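Local coordinates for periplasmic binding protein (PDB 4MDY) that probably captures an iron-containing solute outside the cytoplasmic membrane and delivers it to an ABC transporter, at residues G174-L179 and T207-P212; S222-A227 and A250-T255; V229-T234 and R259-T264. All coordinates share one frame; numbering follows the deposited sequence.

In the fold
From the N terminus, the chain first closes a loop at contact 1, where residues 207-212 return to strand 176-181 after strand 189-190 and helix 199-203. Contacts 2 and 3 come later and cross, their segments alternating. Contact 2 closes the loop through strand 229-233 and helices 237-244 and 247-250, joining helix 220-224 and the turn after it to the start of helix 253-256. Contact 3 closes the helical loop between strands 229-233 and 260-262, which those two helices precede. Contacts 1 and 3 meet in one parallel sheet, ordered 207-208, 176-181, 229-233, 260-262, through backbone bonds between strands 176-181 and 229-233. Ala227 packs on Leu209, and Ala254 on Leu230, tying contact 2 to both.

Contact 1 of 3, residues G174-L179 and T207-P212; sequences GKKALL and TVLQVP
Two short main-chain bonds join the segments in parallel register, with Lys176 opposite Thr207 and Ala177 opposite Val208. Thr207 N gives its hydrogen to Lys175 O at 2.8 Å, approaching from above the carbonyl plane. The return bond meets its acceptor more nearly head-on: Ala177 N reaches Thr207 O at 2.7 Å, almost along the C=O axis. Lys176 is thus bracketed by the two bonds, and its CA adds a C-H...O contact to the same Thr207 oxygen. Two residues past Thr207, Leu209 N makes only a weak, long bond of 3.4 Å to Ala177 O, where segment 207-212 runs out of its short strand 207-208.

At the start of the pairing, two waters bridge Thr207 OG1 to Gly174. One accepts from Gly174 N, while the other gives a weak bond to Gly174 O, so the threonine hydroxyl is linked to Gly174 through water, with no direct hydrogen bond.

Apolar contacts spread outward from this ladder. The extended Lys176 chain runs beside Thr207, its CG 4.1 Å from Thr207 CG2, and crosses Leu209 obliquely with CB and CD lying against CD2 of that leucine. Leu178, its CG beside the backbone N (chi1 -72°), sends CD2 forward into the angle between two partners. That methyl lies 3.8 Å from Leu209 CB and 3.7 Å from Val211 CB, and both valine methyls also close on it.

Strand 207-208 forms one edge of the four-stranded parallel sheet, and strand 176-181 separates it from strand 229-233. On its far side Lys176 and Leu178 form backbone hydrogen bonds with Val229, and Leu178 also pairs with Ile231. Val208 turns to the sheet face that carries Ala177 and packs on helix 199-203, whereas Leu178 rests on Leu230.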
loop_
_atom_site.group_PDB
_atom_site.type_symbol
_atom_site.label_atom_id
_atom_site.label_comp_id
_atom_site.label_asym_id
_atom_site.label_seq_id
_atom_site.Cartn_x
_atom_site.Cartn_y
_atom_site.Cartn_z
ATOM N N GLY A 174 14.749 17.041 10.085
ATOM C CA GLY A 174 15.988 17.175 9.336
ATOM C C GLY A 174 16.810 15.907 9.154
ATOM O O GLY A 174 17.930 15.974 8.655
ATOM N N LYS A 175 16.270 14.753 9.541
ATOM C CA LYS A 175 16.991 13.499 9.374
ATOM C C LYS A 175 16.619 12.868 8.033
ATOM O O LYS A 175 15.440 12.723 7.700
ATOM C CB LYS A 175 16.703 12.539 10.523
ATOM C CG LYS A 175 17.122 13.058 11.893
ATOM C CD LYS A 175 18.601 13.407 11.948
ATOM C CE LYS A 175 19.104 13.536 13.378
ATOM N NZ LYS A 175 18.323 14.524 14.169
ATOM N N LYS A 176 17.641 12.484 7.280
ATOM C CA LYS A 176 17.473 12.006 5.918
ATOM C C LYS A 176 17.214 10.510 5.889
ATOM O O LYS A 176 17.964 9.724 6.462
ATOM C CB LYS A 176 18.700 12.381 5.089
ATOM C CG LYS A 176 18.928 13.889 5.082
ATOM C CD LYS A 176 20.242 14.279 4.450
ATOM C CE LYS A 176 20.467 15.778 4.573
ATOM N NZ LYS A 176 21.716 16.190 3.879
ATOM N N ALA A 177 16.126 10.134 5.224
ATOM C CA ALA A 177 15.632 8.763 5.219
ATOM C C ALA A 177 15.560 8.244 3.796
ATOM O O ALA A 177 15.252 8.998 2.863
ATOM C CB ALA A 177 14.255 8.697 5.862
ATOM N N LEU A 178 15.870 6.957 3.647
ATOM C CA LEU A 178 15.621 6.213 2.419
ATOM C C LEU A 178 14.775 4.994 2.756
ATOM O O LEU A 178 14.954 4.366 3.807
ATOM C CB LEU A 178 16.930 5.766 1.760
ATOM C CG LEU A 178 17.803 6.834 1.090
ATOM C CD1 LEU A 178 19.168 6.257 0.748
ATOM C CD2 LEU A 178 17.138 7.384 -0.163
ATOM N N LEU A 179 13.850 4.680 1.853
ATOM C CA LEU A 179 12.980 3.534 1.972
ATOM C C LEU A 179 13.357 2.529 0.890
ATOM O O LEU A 179 13.140 2.769 -0.303
ATOM C CB LEU A 179 11.522 3.961 1.819
ATOM C CG LEU A 179 10.492 2.841 1.929
ATOM C CD1 LEU A 179 10.548 2.217 3.318
ATOM C CD2 LEU A 179 9.097 3.363 1.623
ATOM N N THR A 207 13.287 13.914 6.293
ATOM C CA THR A 207 13.648 14.361 4.962
ATOM C C THR A 207 13.798 13.129 4.078
ATOM O O THR A 207 14.538 12.190 4.395
ATOM C CB THR A 207 14.942 15.202 4.977
ATOM O OG1 THR A 207 14.685 16.459 5.624
ATOM C CG2 THR A 207 15.442 15.462 3.570
ATOM N N VAL A 208 13.064 13.135 2.976
ATOM C CA VAL A 208 13.062 12.037 2.028
ATOM C C VAL A 208 13.996 12.415 0.883
ATOM O O VAL A 208 13.681 13.288 0.073
ATOM C CB VAL A 208 11.633 11.767 1.515
ATOM C CG1 VAL A 208 11.625 10.696 0.439
ATOM C CG2 VAL A 208 10.729 11.344 2.667
ATOM N N LEU A 209 15.146 11.752 0.833
ATOM C CA LEU A 209 16.157 11.994 -0.195
ATOM C C LEU A 209 15.686 11.607 -1.593
ATOM O O LEU A 209 15.046 10.577 -1.771
ATOM C CB LEU A 209 17.413 11.167 0.104
ATOM C CG LEU A 209 18.290 11.584 1.273
ATOM C CD1 LEU A 209 19.434 10.585 1.410
ATOM C CD2 LEU A 209 18.807 13.004 1.072
ATOM N N GLN A 210 16.019 12.434 -2.579
ATOM C CA GLN A 210 15.888 12.045 -3.981
ATOM C C GLN A 210 16.734 10.803 -4.239
ATOM O O GLN A 210 17.897 10.743 -3.854
ATOM C CB GLN A 210 16.323 13.182 -4.923
ATOM C CG GLN A 210 15.166 13.958 -5.532
ATOM C CD GLN A 210 14.292 13.092 -6.429
ATOM O OE1 GLN A 210 14.776 12.160 -7.082
ATOM N NE2 GLN A 210 12.998 13.390 -6.462
ATOM N N VAL A 211 16.135 9.811 -4.882
ATOM C CA VAL A 211 16.805 8.545 -5.128
ATOM C C VAL A 211 16.147 7.879 -6.347
ATOM O O VAL A 211 14.939 8.014 -6.546
ATOM C CB VAL A 211 16.730 7.640 -3.863
ATOM C CG1 VAL A 211 15.306 7.166 -3.594
ATOM C CG2 VAL A 211 17.656 6.446 -3.973
ATOM N N PRO A 212 16.939 7.181 -7.179
ATOM C CA PRO A 212 16.335 6.428 -8.281
ATOM C C PRO A 212 15.691 5.139 -7.783
ATOM O O PRO A 212 16.033 4.663 -6.710
ATOM C CB PRO A 212 17.514 6.136 -9.219
ATOM C CG PRO A 212 18.752 6.583 -8.522
ATOM C CD PRO A 212 18.407 7.050 -7.146
HETATM O O HOH W 1 17.008 17.842 6.148
HETATM O O HOH W 2 13.185 17.256 7.759
#

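Contact 2 of 3, residues S222-A227 and A250-T255; sequences SVLDGA and AQLAAT
Asp225 reaches across to the beginning of helix 253-256 by placing CG beside its own backbone N, anti to the carbonyl carbon (chi1 -73°). A modest twist of the carboxylate (chi2 -25°) brings OD1 to Ala253 N, the first residue of that helix, at 2.9 Å. The N-H points well at the oxygen but meets it from above the carboxylate plane. The same oxygen lies 3.4 Å from Ala253 CB, so the methyl packs beside the bond.

A water gives OD1 a second bond and accepts from Ala254 N, while also making a weak bond to Leu224 O. OD2 takes another water, which donates to Gln251 O as well. Leu252 occupies the N-cap position, yet the acidic group that meets the first helical N-H comes from a distant part of the chain. The negative charge would be expected to interact favourably with the positive end of the helix dipole.

Below this polar layer, Leu224 and Leu252 cross obliquely. Leu224 swings its first torsion past the usual position and extends CD2 anti to CA. Leu252 holds CG beside its backbone N (chi1 -70°) and divides its branches: CD1 meets Leu224 CD2 at 3.6 Å, whereas CD2 touches both Leu224 CB and Asp225 OD1.

The type I turn Leu224-Ala227 carries the chain out of helix 220-224 towards strand 229-233. Leu224 packs on Leu230 and Trp232 of that strand and on Leu180 of strand 176-181, and Ala254 adds a contact to Leu230, so both helix ends lie against the same sheet.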
loop_
_atom_site.group_PDB
_atom_site.type_symbol
_atom_site.label_atom_id
_atom_site.label_comp_id
_atom_site.label_asym_id
_atom_site.label_seq_id
_atom_site.Cartn_x
_atom_site.Cartn_y
_atom_site.Cartn_z
ATOM N N SER A 222 27.803 5.614 -2.644
ATOM C CA SER A 222 27.617 7.007 -3.038
ATOM C C SER A 222 26.229 7.547 -2.636
ATOM O O SER A 222 26.111 8.667 -2.155
ATOM C CB SER A 222 27.838 7.126 -4.556
ATOM O OG SER A 222 27.404 8.368 -5.059
ATOM N N VAL A 223 25.188 6.739 -2.816
ATOM C CA VAL A 223 23.823 7.179 -2.529
ATOM C C VAL A 223 23.391 6.949 -1.083
ATOM O O VAL A 223 22.832 7.859 -0.444
ATOM C CB VAL A 223 22.817 6.492 -3.466
ATOM C CG1 VAL A 223 21.398 6.963 -3.162
ATOM C CG2 VAL A 223 23.177 6.779 -4.913
ATOM N N LEU A 224 23.637 5.741 -0.579
ATOM C CA LEU A 224 23.141 5.330 0.737
ATOM C C LEU A 224 23.878 5.996 1.898
ATOM O O LEU A 224 23.287 6.221 2.952
ATOM C CB LEU A 224 23.155 3.797 0.901
ATOM C CG LEU A 224 21.916 3.056 0.384
ATOM C CD1 LEU A 224 21.661 3.342 -1.079
ATOM C CD2 LEU A 224 22.022 1.552 0.619
ATOM N N ASP A 225 25.153 6.331 1.713
ATOM C CA ASP A 225 25.890 7.008 2.783
ATOM C C ASP A 225 25.440 8.462 2.949
ATOM O O ASP A 225 25.875 9.135 3.875
ATOM C CB ASP A 225 27.407 6.909 2.576
ATOM C CG ASP A 225 27.953 5.507 2.861
ATOM O OD1 ASP A 225 27.324 4.746 3.631
ATOM O OD2 ASP A 225 29.029 5.173 2.318
ATOM N N GLY A 226 24.564 8.934 2.062
ATOM C CA GLY A 226 23.945 10.255 2.213
ATOM C C GLY A 226 22.783 10.318 3.201
ATOM O O GLY A 226 22.291 11.409 3.501
ATOM N N ALA A 227 22.344 9.162 3.705
ATOM C CA ALA A 227 21.169 9.081 4.582
ATOM C C ALA A 227 21.550 8.877 6.044
ATOM O O ALA A 227 22.595 8.288 6.354
ATOM C CB ALA A 227 20.242 7.963 4.124
ATOM N N ALA A 250 27.630 -4.326 4.000
ATOM C CA ALA A 250 28.403 -4.460 5.244
ATOM C C ALA A 250 29.260 -3.228 5.585
ATOM O O ALA A 250 29.499 -2.950 6.762
ATOM C CB ALA A 250 29.273 -5.709 5.185
ATOM N N GLN A 251 29.712 -2.495 4.565
ATOM C CA GLN A 251 30.576 -1.330 4.772
ATOM C C GLN A 251 29.853 0.009 4.689
ATOM O O GLN A 251 30.486 1.058 4.768
ATOM C CB GLN A 251 31.728 -1.353 3.778
ATOM C CG GLN A 251 32.690 -2.487 4.043
ATOM C CD GLN A 251 33.981 -2.343 3.271
ATOM O OE1 GLN A 251 33.970 -2.116 2.057
ATOM N NE2 GLN A 251 35.109 -2.475 3.973
ATOM N N LEU A 252 28.540 -0.018 4.537
ATOM C CA LEU A 252 27.771 1.212 4.588
ATOM C C LEU A 252 27.949 1.877 5.947
ATOM O O LEU A 252 28.056 1.200 6.963
ATOM C CB LEU A 252 26.291 0.927 4.343
ATOM C CG LEU A 252 25.935 0.510 2.914
ATOM C CD1 LEU A 252 24.480 0.069 2.852
ATOM C CD2 LEU A 252 26.197 1.649 1.935
ATOM N N ALA A 253 27.979 3.206 5.956
ATOM C CA ALA A 253 27.994 3.962 7.203
ATOM C C ALA A 253 26.801 3.564 8.081
ATOM O O ALA A 253 26.937 3.434 9.291
ATOM C CB ALA A 253 27.974 5.454 6.917
ATOM N N ALA A 254 25.642 3.341 7.461
ATOM C CA ALA A 254 24.455 2.910 8.187
ATOM C C ALA A 254 24.669 1.577 8.898
ATOM O O ALA A 254 24.176 1.386 10.011
ATOM C CB ALA A 254 23.264 2.811 7.250
ATOM N N THR A 255 25.392 0.657 8.264
ATOM C CA THR A 255 25.664 -0.640 8.888
ATOM C C THR A 255 26.650 -0.465 10.044
ATOM O O THR A 255 26.445 -1.017 11.111
ATOM C CB THR A 255 26.159 -1.676 7.862
ATOM O OG1 THR A 255 25.196 -1.787 6.803
ATOM C CG2 THR A 255 26.346 -3.052 8.507
HETATM O O HOH W 3 24.940 4.438 4.837
HETATM O O HOH W 4 30.129 2.644 2.459
#

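Contact 3 of 3, residues V229-T234 and R259-T264; sequences VLIWTT and RNIFTT
Strands 229-233 and 260-262 run in parallel, held by four main-chain bonds. Leu230 and Trp232 use both N and O, reaching Arg259 O, Ile261 N, Ile261 O and Thr263 N; the Thr263 N bond to Trp232 O, at 3.1 Å, is almost straight (178°).

Further along, Thr234 and Thr263 are joined by a reciprocal pair of bonds, each hydroxyl donating to the other residue's carbonyl. Thr263 OG1 meets Thr234 O at 2.7 Å, and Thr234 OG1 meets Thr263 O at 2.8 Å, each on a carbonyl lone pair.

Another side-chain bond lies on the face bearing Leu230 and Trp232. Trp232 NE1 gives its hydrogen, in the indole plane, to Asn260 OD1 at 2.9 Å, meeting it from above the amide plane; Asn260 ND2 turns to Thr255.

Helices 237-244, 247-250 and 253-256 link the strands, making this a beta-alpha-beta connection in the parallel sheet of a solute-binding protein lobe.

Among aromatic groups, Phe262 lies beside Trp232 with its plane tilted by 25°. The rings are slid apart and barely overlap, Phe262 CE1 sitting over the indole face 3.6 Å from Trp232 CD1.

On the face carrying Ile231 and Ile261, Ile261 CD1 packs against Val229 CG2 at 3.6 Å, and helix 279-294 covers both residues.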
loop_
_atom_site.group_PDB
_atom_site.type_symbol
_atom_site.label_atom_id
_atom_site.label_comp_id
_atom_site.label_asym_id
_atom_site.label_seq_id
_atom_site.Cartn_x
_atom_site.Cartn_y
_atom_site.Cartn_z
ATOM N N VAL A 229 19.206 7.389 8.117
ATOM C CA VAL A 229 18.540 6.134 8.433
ATOM C C VAL A 229 18.104 5.453 7.135
ATOM O O VAL A 229 17.610 6.111 6.218
ATOM C CB VAL A 229 17.328 6.351 9.383
ATOM C CG1 VAL A 229 16.307 7.315 8.785
ATOM C CG2 VAL A 229 16.654 5.032 9.738
ATOM N N LEU A 230 18.325 4.141 7.057
ATOM C CA LEU A 230 17.852 3.330 5.938
ATOM C C LEU A 230 16.787 2.385 6.456
ATOM O O LEU A 230 16.999 1.676 7.439
ATOM C CB LEU A 230 18.987 2.507 5.316
ATOM C CG LEU A 230 20.245 3.255 4.893
ATOM C CD1 LEU A 230 21.237 2.267 4.302
ATOM C CD2 LEU A 230 19.931 4.361 3.900
ATOM N N ILE A 231 15.643 2.379 5.783
ATOM C CA ILE A 231 14.533 1.513 6.133
ATOM C C ILE A 231 14.449 0.456 5.051
ATOM O O ILE A 231 14.039 0.737 3.938
ATOM C CB ILE A 231 13.213 2.314 6.229
ATOM C CG1 ILE A 231 13.380 3.498 7.190
ATOM C CG2 ILE A 231 12.071 1.416 6.676
ATOM C CD1 ILE A 231 12.287 4.539 7.086
ATOM N N TRP A 232 14.887 -0.754 5.377
ATOM C CA TRP A 232 14.834 -1.864 4.433
ATOM C C TRP A 232 13.566 -2.659 4.707
ATOM O O TRP A 232 13.348 -3.120 5.833
ATOM C CB TRP A 232 16.034 -2.780 4.612
ATOM C CG TRP A 232 17.370 -2.121 4.517
ATOM C CD1 TRP A 232 18.026 -1.434 5.506
ATOM C CD2 TRP A 232 18.238 -2.110 3.380
ATOM N NE1 TRP A 232 19.245 -0.997 5.050
ATOM C CE2 TRP A 232 19.400 -1.393 3.747
ATOM C CE3 TRP A 232 18.145 -2.630 2.082
ATOM C CZ2 TRP A 232 20.466 -1.198 2.869
ATOM C CZ3 TRP A 232 19.208 -2.442 1.211
ATOM C CH2 TRP A 232 20.357 -1.729 1.610
ATOM N N THR A 233 12.734 -2.842 3.687
ATOM C CA THR A 233 11.448 -3.504 3.879
ATOM C C THR A 233 11.605 -5.021 3.765
ATOM O O THR A 233 11.006 -5.677 2.906
ATOM C CB THR A 233 10.371 -2.957 2.926
ATOM O OG1 THR A 233 10.791 -3.112 1.566
ATOM C CG2 THR A 233 10.119 -1.470 3.235
ATOM N N THR A 234 12.439 -5.557 4.650
ATOM C CA THR A 234 12.634 -6.993 4.783
ATOM C C THR A 234 11.355 -7.663 5.271
ATOM O O THR A 234 10.567 -7.050 5.992
ATOM C CB THR A 234 13.776 -7.308 5.775
ATOM O OG1 THR A 234 13.609 -6.540 6.976
ATOM C CG2 THR A 234 15.120 -6.985 5.160
ATOM N N ARG A 259 22.365 2.152 11.856
ATOM C CA ARG A 259 21.268 3.036 11.416
ATOM C C ARG A 259 20.391 2.373 10.345
ATOM O O ARG A 259 19.629 3.053 9.644
ATOM C CB ARG A 259 21.810 4.375 10.904
ATOM C CG ARG A 259 22.788 5.068 11.847
ATOM C CD ARG A 259 22.157 5.514 13.164
ATOM N NE ARG A 259 23.013 5.186 14.315
ATOM C CZ ARG A 259 23.725 6.046 15.050
ATOM N NH1 ARG A 259 24.462 5.580 16.053
ATOM N NH2 ARG A 259 23.715 7.356 14.805
ATOM N N ASN A 260 20.504 1.049 10.230
ATOM C CA ASN A 260 19.592 0.257 9.423
ATOM C C ASN A 260 18.379 -0.127 10.246
ATOM O O ASN A 260 18.513 -0.538 11.402
ATOM C CB ASN A 260 20.247 -1.032 8.937
ATOM C CG ASN A 260 21.331 -0.794 7.902
ATOM O OD1 ASN A 260 21.172 -0.001 6.973
ATOM N ND2 ASN A 260 22.428 -1.516 8.041
ATOM N N ILE A 261 17.205 0.017 9.646
ATOM C CA ILE A 261 15.995 -0.586 10.151
ATOM C C ILE A 261 15.612 -1.720 9.203
ATOM O O ILE A 261 15.399 -1.500 8.010
ATOM C CB ILE A 261 14.844 0.434 10.243
ATOM C CG1 ILE A 261 15.200 1.538 11.245
ATOM C CG2 ILE A 261 13.559 -0.259 10.666
ATOM C CD1 ILE A 261 14.284 2.737 11.221
ATOM N N PHE A 262 15.539 -2.932 9.739
ATOM C CA PHE A 262 15.059 -4.077 8.984
ATOM C C PHE A 262 13.662 -4.393 9.508
ATOM O O PHE A 262 13.496 -4.854 10.639
ATOM C CB PHE A 262 16.004 -5.277 9.122
ATOM C CG PHE A 262 17.415 -4.994 8.663
ATOM C CD1 PHE A 262 17.714 -4.888 7.310
ATOM C CD2 PHE A 262 18.440 -4.817 9.584
ATOM C CE1 PHE A 262 19.011 -4.628 6.881
ATOM C CE2 PHE A 262 19.730 -4.553 9.160
ATOM C CZ PHE A 262 20.018 -4.463 7.810
ATOM N N THR A 263 12.654 -4.113 8.686
ATOM C CA THR A 263 11.272 -4.245 9.108
ATOM C C THR A 263 10.920 -5.701 9.379
ATOM O O THR A 263 11.501 -6.621 8.796
ATOM C CB THR A 263 10.294 -3.714 8.045
ATOM O OG1 THR A 263 10.454 -4.462 6.830
ATOM C CG2 THR A 263 10.527 -2.224 7.787
ATOM N N THR A 264 9.955 -5.890 10.268
ATOM C CA THR A 264 9.261 -7.161 10.371
ATOM C C THR A 264 8.415 -7.357 9.119
ATOM O O THR A 264 8.131 -6.401 8.382
ATOM C CB THR A 264 8.322 -7.204 11.587
ATOM O OG1 THR A 264 7.344 -6.160 11.481
ATOM C CG2 THR A 264 9.103 -7.059 12.890
#